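Local coordinates for protein quinoline 2-oxidoreductase large subunit (Pseudomonas putida, PDB 1T3Q) that binds the molybdenum ion and its pterin cytosine dinucleotide and probably carries out, as the large subunit of a molybdenum hydroxylase, the oxidation of quinoline, at residues Gln97-Pro102 with Asp159-Asn164; Ala198-Thr203 with Gln286-Gly291; Val207-Trp212 with Gly276-Trp281; Leu304-Asp309 with Arg391-Ser396; Val489-Thr494 with Glu604-Ala609. One frame throughout, in Å; residues are numbered along the deposited sequence.

Contact 1 (Gln97-Pro102 with Asp159-Asn164)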
# COMPACT_ATOMS: atom_id res chain seq x y z
N GLN B 97 -30.20 28.35 8.06
CA GLN B 97 -30.81 27.14 8.58
C GLN B 97 -29.92 25.92 8.38
O GLN B 97 -29.66 25.49 7.26
CB GLN B 97 -32.16 26.89 7.90
CG GLN B 97 -33.26 27.86 8.30
CD GLN B 97 -34.64 27.30 8.00
OE1 GLN B 97 -35.23 27.59 6.95
NE2 GLN B 97 -35.15 26.49 8.91
N THR B 98 -29.45 25.37 9.49
CA THR B 98 -28.60 24.19 9.47
C THR B 98 -29.38 23.00 8.95
O THR B 98 -30.59 22.91 9.16
CB THR B 98 -28.10 23.84 10.89
OG1 THR B 98 -27.22 24.86 11.36
CG2 THR B 98 -27.38 22.50 10.89
N THR B 99 -28.70 22.09 8.26
CA THR B 99 -29.36 20.88 7.79
C THR B 99 -28.49 19.72 8.21
O THR B 99 -27.28 19.86 8.37
CB THR B 99 -29.55 20.84 6.25
OG1 THR B 99 -28.27 20.96 5.61
CG2 THR B 99 -30.47 21.96 5.79
N ILE B 100 -29.13 18.57 8.42
CA ILE B 100 -28.42 17.36 8.78
C ILE B 100 -28.89 16.37 7.73
O ILE B 100 -30.06 15.99 7.72
CB ILE B 100 -28.82 16.85 10.18
CG1 ILE B 100 -28.48 17.92 11.23
CG2 ILE B 100 -28.10 15.55 10.49
CD1 ILE B 100 -28.75 17.48 12.67
N GLN B 101 -28.01 16.00 6.81
CA GLN B 101 -28.41 15.07 5.77
C GLN B 101 -28.13 13.65 6.21
O GLN B 101 -26.98 13.29 6.47
CB GLN B 101 -27.67 15.36 4.46
CG GLN B 101 -27.98 14.34 3.37
CD GLN B 101 -27.29 14.64 2.05
OE1 GLN B 101 -26.50 15.58 1.94
NE2 GLN B 101 -27.58 13.83 1.04
N PRO B 102 -29.17 12.82 6.30
CA PRO B 102 -28.94 11.44 6.71
C PRO B 102 -28.20 10.71 5.59
O PRO B 102 -28.41 11.00 4.41
CB PRO B 102 -30.35 10.92 6.94
CG PRO B 102 -31.14 11.62 5.87
CD PRO B 102 -30.59 13.04 5.93
N ASP B 159 -38.71 18.79 5.89
CA ASP B 159 -39.52 18.94 7.09
C ASP B 159 -38.78 19.23 8.40
O ASP B 159 -39.42 19.53 9.41
CB ASP B 159 -40.43 17.72 7.29
CG ASP B 159 -39.67 16.42 7.40
OD1 ASP B 159 -38.55 16.41 7.94
OD2 ASP B 159 -40.21 15.38 6.95
N THR B 160 -37.46 19.15 8.40
CA THR B 160 -36.71 19.45 9.62
C THR B 160 -36.43 20.94 9.68
O THR B 160 -35.88 21.44 10.66
CB THR B 160 -35.35 18.71 9.66
OG1 THR B 160 -34.49 19.23 8.63
CG2 THR B 160 -35.54 17.21 9.45
N LEU B 161 -36.81 21.66 8.63
CA LEU B 161 -36.58 23.10 8.56
C LEU B 161 -37.85 23.92 8.78
O LEU B 161 -38.96 23.40 8.69
CB LEU B 161 -35.98 23.48 7.20
CG LEU B 161 -34.71 22.77 6.73
CD1 LEU B 161 -34.28 23.35 5.40
CD2 LEU B 161 -33.61 22.94 7.76
N ALA B 162 -37.66 25.20 9.05
CA ALA B 162 -38.77 26.12 9.24
C ALA B 162 -38.92 26.88 7.93
O ALA B 162 -38.25 27.90 7.71
CB ALA B 162 -38.48 27.07 10.38
N GLY B 163 -39.77 26.38 7.05
CA GLY B 163 -39.96 27.04 5.77
C GLY B 163 -38.89 26.60 4.79
O GLY B 163 -37.97 25.87 5.17
N ASN B 164 -38.98 27.04 3.55
CA ASN B 164 -38.01 26.64 2.54
C ASN B 164 -36.83 27.59 2.36
O ASN B 164 -35.91 27.29 1.61
CB ASN B 164 -38.71 26.44 1.19
CG ASN B 164 -39.74 25.34 1.23
OD1 ASN B 164 -39.48 24.25 1.75
ND2 ASN B 164 -40.92 25.60 0.68
O HOH W 1 -31.91 19.15 9.62
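Q97 and L161 meet where strand 99-101, one half of a two-stranded antiparallel sheet with strand 87-89 in the a/b hammerhead region, comes up against the loop that leads into strand 165-170. The isobutyl group of L161 does the packing. Its CG is anti to the carbonyl carbon (chi1 -54°), and of its two methyls L161 CD2 lies 3.3 Å from T98 O. The same methyl also meets a side chain, L161 CD2 lying 3.8 Å from T99 CG2. T99 turns this methyl to L161, while its hydroxyl bonds to N327 N. Q97 comes in beside the stem of the leucine, close to L161 CB. Its CG is anti to the carbonyl carbon (chi1 -71°), and from there the extended chain reaches the A162 peptide. The amide end of Q97 lies against that peptide, but which way round the amide is turned is doubtful. An alanine here would remove the stem and the amide, and would probably leave a gap beside L161 CB and A162. The Q97 backbone is fixed separately by bonding to V166. Further along, one water bridges the segments, accepting from I100 N at 3.1 Å and hydrogen-bonded to T160 OG1 at 2.8 Å.

Contact 2 (Ala198-Thr203 with Gln286-Gly291)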
# COMPACT_ATOMS: atom_id res chain seq x y z
N ALA B 198 -20.70 18.88 -12.75
CA ALA B 198 -19.27 19.04 -13.00
C ALA B 198 -18.91 17.99 -14.05
O ALA B 198 -17.98 18.16 -14.84
CB ALA B 198 -18.48 18.81 -11.72
N CYS B 199 -19.67 16.90 -14.04
CA CYS B 199 -19.49 15.80 -14.98
C CYS B 199 -18.02 15.43 -15.27
O CYS B 199 -17.57 15.48 -16.42
CB CYS B 199 -20.23 16.12 -16.29
SG CYS B 199 -20.49 14.71 -17.40
N PRO B 200 -17.25 15.08 -14.24
CA PRO B 200 -15.85 14.72 -14.47
C PRO B 200 -15.87 13.37 -15.20
O PRO B 200 -16.81 12.60 -15.01
CB PRO B 200 -15.28 14.61 -13.06
CG PRO B 200 -16.47 14.12 -12.27
CD PRO B 200 -17.58 14.99 -12.80
N MET B 201 -14.87 13.07 -16.03
CA MET B 201 -14.88 11.79 -16.74
C MET B 201 -14.81 10.61 -15.77
O MET B 201 -15.34 9.54 -16.06
CB MET B 201 -13.75 11.72 -17.78
CG MET B 201 -14.05 12.55 -19.03
SD MET B 201 -15.61 12.08 -19.87
CE MET B 201 -16.76 13.23 -19.08
N GLU B 202 -14.14 10.80 -14.63
CA GLU B 202 -14.09 9.75 -13.62
C GLU B 202 -15.15 10.12 -12.59
O GLU B 202 -15.15 11.24 -12.07
CB GLU B 202 -12.73 9.71 -12.91
CG GLU B 202 -12.73 8.76 -11.71
CD GLU B 202 -11.61 9.04 -10.73
OE1 GLU B 202 -11.46 10.21 -10.31
OE2 GLU B 202 -10.88 8.10 -10.38
N THR B 203 -16.06 9.20 -12.29
CA THR B 203 -17.11 9.48 -11.32
C THR B 203 -16.52 9.41 -9.91
O THR B 203 -15.33 9.18 -9.73
CB THR B 203 -18.25 8.45 -11.42
OG1 THR B 203 -17.72 7.14 -11.23
CG2 THR B 203 -18.92 8.54 -12.79
N GLN B 286 -24.95 7.34 -14.05
CA GLN B 286 -26.29 7.74 -13.63
C GLN B 286 -26.30 8.22 -12.19
O GLN B 286 -26.96 9.20 -11.86
CB GLN B 286 -27.27 6.57 -13.81
CG GLN B 286 -27.64 6.34 -15.26
CD GLN B 286 -26.42 6.09 -16.13
OE1 GLN B 286 -25.74 5.09 -15.97
NE2 GLN B 286 -26.13 7.02 -17.05
N GLU B 287 -25.56 7.52 -11.33
CA GLU B 287 -25.49 7.91 -9.92
C GLU B 287 -24.80 9.26 -9.77
O GLU B 287 -25.12 10.03 -8.85
CB GLU B 287 -24.74 6.85 -9.12
CG GLU B 287 -25.35 5.46 -9.22
CD GLU B 287 -24.57 4.45 -8.42
OE1 GLU B 287 -25.01 4.11 -7.30
OE2 GLU B 287 -23.51 3.99 -8.91
N ASN B 288 -23.87 9.57 -10.67
CA ASN B 288 -23.19 10.87 -10.58
C ASN B 288 -24.20 11.98 -10.86
O ASN B 288 -24.15 13.04 -10.24
CB ASN B 288 -22.03 10.96 -11.57
CG ASN B 288 -21.10 12.11 -11.26
OD1 ASN B 288 -20.25 12.03 -10.35
ND2 ASN B 288 -21.25 13.20 -11.99
N PHE B 289 -25.12 11.74 -11.79
CA PHE B 289 -26.14 12.74 -12.08
C PHE B 289 -27.20 12.76 -10.98
O PHE B 289 -27.67 13.82 -10.59
CB PHE B 289 -26.82 12.45 -13.43
CG PHE B 289 -26.00 12.88 -14.62
CD1 PHE B 289 -25.55 11.95 -15.54
CD2 PHE B 289 -25.67 14.22 -14.80
CE1 PHE B 289 -24.77 12.34 -16.64
CE2 PHE B 289 -24.89 14.63 -15.89
CZ PHE B 289 -24.44 13.69 -16.81
N LEU B 290 -27.56 11.59 -10.48
CA LEU B 290 -28.59 11.46 -9.44
C LEU B 290 -28.22 11.86 -8.02
O LEU B 290 -28.96 12.60 -7.37
CB LEU B 290 -29.10 10.02 -9.39
CG LEU B 290 -30.08 9.53 -10.44
CD1 LEU B 290 -30.17 8.01 -10.39
CD2 LEU B 290 -31.44 10.17 -10.21
N GLY B 291 -27.08 11.38 -7.54
CA GLY B 291 -26.70 11.64 -6.17
C GLY B 291 -25.45 12.41 -5.79
O GLY B 291 -25.03 12.34 -4.64
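N288 is directed from its helix toward the loop 198-203, where P200 and T203 receive it on a buried surface. CG of N288 is anti to the backbone N (chi1 -165°), and P200 and N288 reach for each other tip to tip. T203 comes across the stem instead, its CG2 lying 4.1 Å from N288 CB, while its hydroxyl is bonded to E283 O, just before the helix. The next residue, F289, presents the far end of its ring to C199: SG of C199 is 4.1 Å from CZ of F289. This is a sulfur-aromatic contact, oblique to the ring, with SG 57° off the normal and 5.2 Å from the centroid of the F289 ring. C199 brings its sulfur there with SG anti to the backbone N. The side chain of P200 lies about 7 Å from both the pterin cytosine dinucleotide and an iron-sulfur cluster, which M201 touches. R143 of the small subunit bonds to A198 O. The loop thus joins strand 185-193 to strand 205-211 while resting on helix 285-291, whose R285 also bonds to P200 O.

Contact 3 (Val207-Trp212 with Gly276-Trp281)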
# COMPACT_ATOMS: atom_id res chain seq x y z
N VAL B 207 -12.89 3.69 -1.17
CA VAL B 207 -12.69 2.34 -0.67
C VAL B 207 -12.21 2.47 0.77
O VAL B 207 -11.23 3.17 1.04
CB VAL B 207 -11.61 1.58 -1.48
CG1 VAL B 207 -11.45 0.16 -0.94
CG2 VAL B 207 -12.01 1.53 -2.95
N ALA B 208 -12.89 1.80 1.69
CA ALA B 208 -12.52 1.86 3.09
C ALA B 208 -11.99 0.51 3.57
O ALA B 208 -12.48 -0.54 3.16
CB ALA B 208 -13.71 2.28 3.95
N GLN B 209 -10.99 0.55 4.44
CA GLN B 209 -10.43 -0.66 5.00
C GLN B 209 -10.28 -0.46 6.49
O GLN B 209 -9.41 0.30 6.94
CB GLN B 209 -9.06 -0.97 4.38
CG GLN B 209 -8.44 -2.27 4.89
CD GLN B 209 -7.12 -2.59 4.21
OE1 GLN B 209 -6.95 -3.67 3.64
NE2 GLN B 209 -6.19 -1.65 4.27
N TYR B 210 -11.14 -1.12 7.26
CA TYR B 210 -11.09 -1.02 8.71
C TYR B 210 -10.45 -2.29 9.24
O TYR B 210 -10.84 -3.39 8.86
CB TYR B 210 -12.49 -0.87 9.30
CG TYR B 210 -12.45 -0.65 10.79
CD1 TYR B 210 -12.22 0.62 11.31
CD2 TYR B 210 -12.59 -1.72 11.67
CE1 TYR B 210 -12.12 0.82 12.69
CE2 TYR B 210 -12.49 -1.53 13.05
CZ TYR B 210 -12.26 -0.26 13.55
OH TYR B 210 -12.15 -0.06 14.91
N GLU B 211 -9.47 -2.13 10.13
CA GLU B 211 -8.77 -3.26 10.72
C GLU B 211 -9.05 -3.30 12.22
O GLU B 211 -8.54 -2.47 12.97
CB GLU B 211 -7.27 -3.14 10.47
CG GLU B 211 -6.47 -4.24 11.12
CD GLU B 211 -6.93 -5.62 10.68
OE1 GLU B 211 -6.98 -6.53 11.54
OE2 GLU B 211 -7.24 -5.79 9.48
N TRP B 212 -9.85 -4.26 12.66
CA TRP B 212 -10.21 -4.34 14.07
C TRP B 212 -9.05 -4.62 15.02
O TRP B 212 -9.08 -4.20 16.17
CB TRP B 212 -11.32 -5.37 14.31
CG TRP B 212 -10.90 -6.81 14.24
CD1 TRP B 212 -10.89 -7.62 13.14
CD2 TRP B 212 -10.46 -7.62 15.34
NE1 TRP B 212 -10.49 -8.89 13.48
CE2 TRP B 212 -10.22 -8.92 14.83
CE3 TRP B 212 -10.25 -7.38 16.70
CZ2 TRP B 212 -9.78 -9.97 15.63
CZ3 TRP B 212 -9.82 -8.43 17.51
CH2 TRP B 212 -9.58 -9.71 16.97
N GLY B 276 -15.62 -6.07 8.61
CA GLY B 276 -14.26 -6.53 8.83
C GLY B 276 -13.54 -6.83 7.53
O GLY B 276 -12.60 -7.62 7.49
N ARG B 277 -13.99 -6.20 6.45
CA ARG B 277 -13.38 -6.38 5.14
C ARG B 277 -13.45 -5.06 4.36
O ARG B 277 -14.27 -4.20 4.67
CB ARG B 277 -14.10 -7.48 4.35
CG ARG B 277 -13.95 -8.85 4.98
CD ARG B 277 -14.75 -9.89 4.24
NE ARG B 277 -14.30 -10.08 2.87
CZ ARG B 277 -14.83 -10.96 2.03
NH1 ARG B 277 -15.84 -11.73 2.42
NH2 ARG B 277 -14.36 -11.07 0.79
N PRO B 278 -12.59 -4.89 3.35
CA PRO B 278 -12.62 -3.65 2.58
C PRO B 278 -13.95 -3.52 1.83
O PRO B 278 -14.52 -4.51 1.39
CB PRO B 278 -11.44 -3.79 1.62
CG PRO B 278 -10.52 -4.72 2.33
CD PRO B 278 -11.47 -5.74 2.91
N VAL B 279 -14.43 -2.29 1.71
CA VAL B 279 -15.68 -2.03 1.00
C VAL B 279 -15.44 -0.97 -0.05
O VAL B 279 -15.04 0.16 0.26
CB VAL B 279 -16.79 -1.57 1.96
CG1 VAL B 279 -18.06 -1.26 1.17
CG2 VAL B 279 -17.05 -2.64 3.01
N ARG B 280 -15.70 -1.34 -1.30
CA ARG B 280 -15.49 -0.47 -2.45
C ARG B 280 -16.77 0.14 -3.01
O ARG B 280 -17.75 -0.57 -3.28
CB ARG B 280 -14.79 -1.29 -3.54
CG ARG B 280 -14.58 -0.62 -4.90
CD ARG B 280 -13.85 -1.62 -5.78
NE ARG B 280 -13.36 -1.12 -7.06
CZ ARG B 280 -14.06 -1.09 -8.18
NH1 ARG B 280 -13.52 -0.62 -9.29
NH2 ARG B 280 -15.32 -1.52 -8.20
N TRP B 281 -16.74 1.46 -3.19
CA TRP B 281 -17.85 2.20 -3.77
C TRP B 281 -17.36 2.96 -5.00
O TRP B 281 -16.61 3.93 -4.87
CB TRP B 281 -18.42 3.21 -2.78
CG TRP B 281 -19.29 4.28 -3.42
CD1 TRP B 281 -20.44 4.08 -4.12
CD2 TRP B 281 -19.05 5.70 -3.43
NE1 TRP B 281 -20.94 5.29 -4.56
CE2 TRP B 281 -20.11 6.29 -4.15
CE3 TRP B 281 -18.05 6.52 -2.89
CZ2 TRP B 281 -20.20 7.68 -4.35
CZ3 TRP B 281 -18.14 7.90 -3.08
CH2 TRP B 281 -19.21 8.46 -3.81
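A208 and V279 form a hydrogen-bonded pair between strand 205-211 and strand 279-282, two antiparallel neighbours whose short segments run at 166° to each other. A208 N donates to V279 O at 3.1 Å, and V279 N returns a bond to A208 O at 3.0 Å. The second bond lies in the plane of the A208 carbonyl; in the first the donor is tilted 27° from the V279 carbonyl plane. Two CA-H...O contacts flank them, V207 CA approaching V279 O at 3.3 Å and P278 CA approaching A208 O at 3.2 Å. Both strands lie inside a mixed seven-stranded sheet: strand 216-221 pairs with 205-211, and strand 43-49 of the hammerhead region runs parallel to 279-282 on its other edge. V207 and R280, the adjoining non-hydrogen-bonded pair, put their side chains on one face of this sheet. There they cross obliquely, V207 CG2 meeting R280 CG at 3.9 Å. CG of R280 is anti to the backbone N (chi1 174°), and the chain continues extended to NE; its end leads away from V207, and R280 NH1 is hydrogen-bonded to A35 O. A208 and V279 occupy the other face, where A208 packs on V268 of helix 263-275. Past the paired residues Q209 and P278 lie side by side, pointing the same way, with Q209 CG 4.1 Å from P278 CG.

Contact 4 (Leu304-Asp309 with Arg391-Ser396)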
# COMPACT_ATOMS: atom_id res chain seq x y z
N LEU B 304 -29.44 47.79 -14.04
CA LEU B 304 -28.30 48.69 -14.06
C LEU B 304 -28.75 50.06 -14.55
O LEU B 304 -29.38 50.19 -15.59
CB LEU B 304 -27.22 48.15 -15.00
CG LEU B 304 -25.94 48.97 -15.19
CD1 LEU B 304 -25.16 49.04 -13.89
CD2 LEU B 304 -25.08 48.31 -16.27
N ALA B 305 -28.44 51.09 -13.77
CA ALA B 305 -28.80 52.46 -14.12
C ALA B 305 -27.51 53.16 -14.51
O ALA B 305 -26.47 52.92 -13.90
CB ALA B 305 -29.45 53.16 -12.93
N PHE B 306 -27.57 54.02 -15.52
CA PHE B 306 -26.37 54.72 -15.97
C PHE B 306 -26.68 56.10 -16.55
O PHE B 306 -27.81 56.37 -16.95
CB PHE B 306 -25.63 53.86 -17.00
CG PHE B 306 -26.51 53.34 -18.11
CD1 PHE B 306 -26.64 54.05 -19.30
CD2 PHE B 306 -27.20 52.14 -17.96
CE1 PHE B 306 -27.46 53.56 -20.33
CE2 PHE B 306 -28.01 51.65 -18.98
CZ PHE B 306 -28.14 52.36 -20.16
N ASP B 307 -25.68 56.97 -16.59
CA ASP B 307 -25.90 58.30 -17.12
C ASP B 307 -25.64 58.36 -18.63
O ASP B 307 -25.28 57.35 -19.24
CB ASP B 307 -25.05 59.34 -16.36
CG ASP B 307 -23.56 59.25 -16.67
OD1 ASP B 307 -22.77 59.90 -15.94
OD2 ASP B 307 -23.16 58.57 -17.64
N GLY B 308 -25.83 59.54 -19.21
CA GLY B 308 -25.64 59.71 -20.64
C GLY B 308 -24.28 59.37 -21.19
O GLY B 308 -24.12 59.22 -22.40
N ASP B 309 -23.29 59.26 -20.31
CA ASP B 309 -21.93 58.94 -20.72
C ASP B 309 -21.62 57.46 -20.50
O ASP B 309 -20.54 56.99 -20.83
CB ASP B 309 -20.94 59.80 -19.93
CG ASP B 309 -21.03 61.27 -20.29
OD1 ASP B 309 -20.82 62.12 -19.40
OD2 ASP B 309 -21.29 61.57 -21.48
N ARG B 391 -24.57 49.31 -26.30
CA ARG B 391 -25.28 49.39 -27.58
C ARG B 391 -26.34 50.49 -27.55
O ARG B 391 -26.53 51.19 -28.54
CB ARG B 391 -25.96 48.06 -27.94
CG ARG B 391 -25.02 47.01 -28.52
CD ARG B 391 -25.81 45.83 -29.11
NE ARG B 391 -26.61 45.16 -28.09
CZ ARG B 391 -26.13 44.27 -27.23
NH1 ARG B 391 -26.94 43.72 -26.34
NH2 ARG B 391 -24.86 43.90 -27.29
N GLN B 392 -27.02 50.63 -26.43
CA GLN B 392 -28.05 51.64 -26.30
C GLN B 392 -27.46 53.05 -26.43
O GLN B 392 -28.10 53.95 -26.97
CB GLN B 392 -28.76 51.49 -24.95
CG GLN B 392 -29.65 52.65 -24.56
CD GLN B 392 -30.34 52.41 -23.23
OE1 GLN B 392 -30.63 53.36 -22.49
NE2 GLN B 392 -30.63 51.15 -22.93
N LEU B 393 -26.23 53.23 -25.96
CA LEU B 393 -25.57 54.53 -26.01
C LEU B 393 -24.69 54.73 -27.25
O LEU B 393 -24.21 55.83 -27.51
CB LEU B 393 -24.72 54.72 -24.75
CG LEU B 393 -25.52 54.77 -23.45
CD1 LEU B 393 -24.58 54.76 -22.26
CD2 LEU B 393 -26.40 56.02 -23.45
N GLY B 394 -24.47 53.67 -28.01
CA GLY B 394 -23.63 53.79 -29.18
C GLY B 394 -22.16 53.76 -28.83
O GLY B 394 -21.32 54.29 -29.57
N LEU B 395 -21.83 53.15 -27.69
CA LEU B 395 -20.45 53.03 -27.24
C LEU B 395 -20.01 51.60 -27.48
O LEU B 395 -20.84 50.70 -27.53
CB LEU B 395 -20.34 53.32 -25.74
CG LEU B 395 -20.69 54.70 -25.18
CD1 LEU B 395 -20.69 54.63 -23.66
CD2 LEU B 395 -19.68 55.73 -25.68
N SER B 396 -18.71 51.38 -27.63
CA SER B 396 -18.24 50.02 -27.83
C SER B 396 -18.27 49.37 -26.45
O SER B 396 -18.22 50.07 -25.44
CB SER B 396 -16.80 50.01 -28.35
OG SER B 396 -15.88 50.11 -27.28
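F306 packs against Q392 and L393 in a largely apolar surface contact, where the end of strand 298-306 meets the last turn of helix 375-393. F306 and L393 slide past each other in opposite directions. L393 CD1 stands 3.7 Å from F306 CE1, oblique to the ring, while the other methyl of L393, CD2, reaches G308 O at 4.1 Å. Q392 comes to the tip of the phenylalanine: with CG anti to the backbone N (chi1 168°) and the chain extended beyond it, its CD lies at the ring edge in plane, and OE1 of Q392 comes to 3.6 Å from F306 CZ. Ring and amide planes are 56° apart. An alanine in place of F306 would remove the whole ring and would probably open a gap between L393 CD1 and the Q392 amide. Farther out, L395 CD1 meets D309 O at 3.7 Å. Both segments turn here: D307 OD2 accepts from D309 N at 2.8 Å, met from above the carboxylate plane, in an Asx turn, and G394 is the C-prime residue of a Schellman motif ending the helix. The Asx turn opens the connection to antiparallel strand 312-322; F306 also touches V187 of strand 185-193 and A389 of helix 375-393, and S396 N-caps helix 397-402.

Contact 5 (Val489-Thr494 with Glu604-Ala609)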
# COMPACT_ATOMS: atom_id res chain seq x y z
N VAL B 489 8.68 20.27 4.62
CA VAL B 489 9.80 20.24 3.70
C VAL B 489 10.99 19.66 4.42
O VAL B 489 11.34 20.09 5.52
CB VAL B 489 10.16 21.66 3.19
CG1 VAL B 489 11.44 21.60 2.35
CG2 VAL B 489 9.03 22.22 2.36
N ARG B 490 11.59 18.65 3.81
CA ARG B 490 12.77 18.00 4.37
C ARG B 490 13.87 18.05 3.34
O ARG B 490 13.63 17.78 2.16
CB ARG B 490 12.49 16.53 4.70
CG ARG B 490 13.75 15.76 5.13
CD ARG B 490 13.43 14.29 5.43
NE ARG B 490 13.10 13.56 4.21
CZ ARG B 490 12.42 12.41 4.18
NH1 ARG B 490 12.00 11.85 5.31
NH2 ARG B 490 12.16 11.83 3.02
N ILE B 491 15.06 18.41 3.77
CA ILE B 491 16.20 18.41 2.87
C ILE B 491 16.85 17.08 3.18
O ILE B 491 17.31 16.86 4.30
CB ILE B 491 17.20 19.54 3.18
CG1 ILE B 491 16.51 20.91 3.06
CG2 ILE B 491 18.39 19.45 2.21
CD1 ILE B 491 17.41 22.09 3.41
N ASP B 492 16.84 16.18 2.21
CA ASP B 492 17.44 14.87 2.43
C ASP B 492 18.97 15.03 2.52
O ASP B 492 19.54 15.96 1.95
CB ASP B 492 17.01 13.94 1.29
CG ASP B 492 15.50 13.77 1.24
OD1 ASP B 492 14.94 13.16 2.17
OD2 ASP B 492 14.86 14.27 0.28
N PRO B 493 19.64 14.12 3.24
CA PRO B 493 21.10 14.13 3.44
C PRO B 493 21.95 14.39 2.20
O PRO B 493 22.94 15.12 2.27
CB PRO B 493 21.37 12.77 4.05
CG PRO B 493 20.15 12.52 4.87
CD PRO B 493 19.04 12.95 3.92
N THR B 494 21.59 13.80 1.06
CA THR B 494 22.37 13.99 -0.16
C THR B 494 22.08 15.31 -0.87
O THR B 494 22.63 15.58 -1.93
CB THR B 494 22.15 12.83 -1.15
OG1 THR B 494 20.77 12.75 -1.52
CG2 THR B 494 22.57 11.51 -0.51
N GLU B 604 27.10 19.66 0.15
CA GLU B 604 28.17 19.62 1.14
C GLU B 604 27.74 20.23 2.47
O GLU B 604 28.07 19.71 3.53
CB GLU B 604 29.42 20.33 0.62
CG GLU B 604 30.60 20.27 1.59
CD GLU B 604 31.86 20.91 1.04
OE1 GLU B 604 32.88 20.93 1.76
OE2 GLU B 604 31.85 21.38 -0.12
N VAL B 605 26.99 21.33 2.41
CA VAL B 605 26.52 21.97 3.64
C VAL B 605 25.52 21.04 4.32
O VAL B 605 25.60 20.79 5.52
CB VAL B 605 25.83 23.32 3.35
CG1 VAL B 605 25.39 23.97 4.67
CG2 VAL B 605 26.77 24.24 2.60
N VAL B 606 24.58 20.53 3.53
CA VAL B 606 23.56 19.62 4.05
C VAL B 606 24.24 18.39 4.64
O VAL B 606 23.87 17.92 5.71
CB VAL B 606 22.57 19.21 2.94
CG1 VAL B 606 21.63 18.11 3.45
CG2 VAL B 606 21.78 20.42 2.49
N GLY B 607 25.24 17.87 3.93
CA GLY B 607 25.96 16.71 4.41
C GLY B 607 26.51 16.95 5.81
O GLY B 607 26.39 16.10 6.70
N ALA B 608 27.09 18.13 6.00
CA ALA B 608 27.66 18.50 7.30
C ALA B 608 26.57 18.70 8.35
O ALA B 608 26.77 18.38 9.52
CB ALA B 608 28.49 19.79 7.15
N ALA B 609 25.42 19.23 7.95
CA ALA B 609 24.33 19.45 8.90
C ALA B 609 23.90 18.12 9.50
O ALA B 609 23.64 18.02 10.70
CB ALA B 609 23.15 20.12 8.20
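P493 and G607 bring the two backbones to 5.6 Å between their CA atoms, at the point where the chain leaving strand 486-491 turns past one side of helix 602-611. P493 O lies 4.0 Å from G607 N; CB of P493 points away from 604-609, and the ring packs on Y610 and F611 further along the same helix. The side-chain contact rests on the two methyls of V606. CG1 is anti to the backbone N (chi1 173°) and meets the carbonyl oxygens of the turn: V606 CG1 is 3.4 Å from D492 O and 3.5 Å from P493 O. It also approaches the isoleucine, V606 CG1 lying 3.7 Å from I491 CG2. The other methyl meets the same atom more closely, with V606 CG2 3.5 Å from I491 CG2. The isoleucine offers this branch methyl with its CG2 anti to the backbone N. I491 also touches F602, and I491 O is hydrogen-bonded by the hydroxyl of Y610. Beside the turn, R490 NE forms a salt bridge with D492 OD1 at 2.8 Å, weak as a hydrogen bond (124° at the hydrogen). That aspartate oxygen has a second charged partner in R230 of the second subunit, and D492 OD2 is bonded to T498 OG1. This is helix-on-sheet packing of an alpha/beta layer: strand 486-491 belongs to a four-stranded mixed sheet, flanked by 497-501 and 625-629, and V568 of helix 549-576 touches both I491 of the strand and V605 of helix 602-611.

Overall arrangement
Contact 2 lies close to the cofactors, and the other contacts can be placed from it. Contact 3 is nested along the chain within the loop that contact 2 closes, and strand 279-282 leads into helix 285-291; their centres are 23 Å apart. Contact 1 comes within about 6 Å of contact 2, nearest atoms, without touching it. Contact 4 is remote, its centre 43 Å from that of contact 2, and on the opposite side of the chain's centre from contacts 3 and 5. Contact 5, in the second molybdopterin cofactor-binding domain, is 40 Å from contact 3 by centres, yet both touch the second subunit.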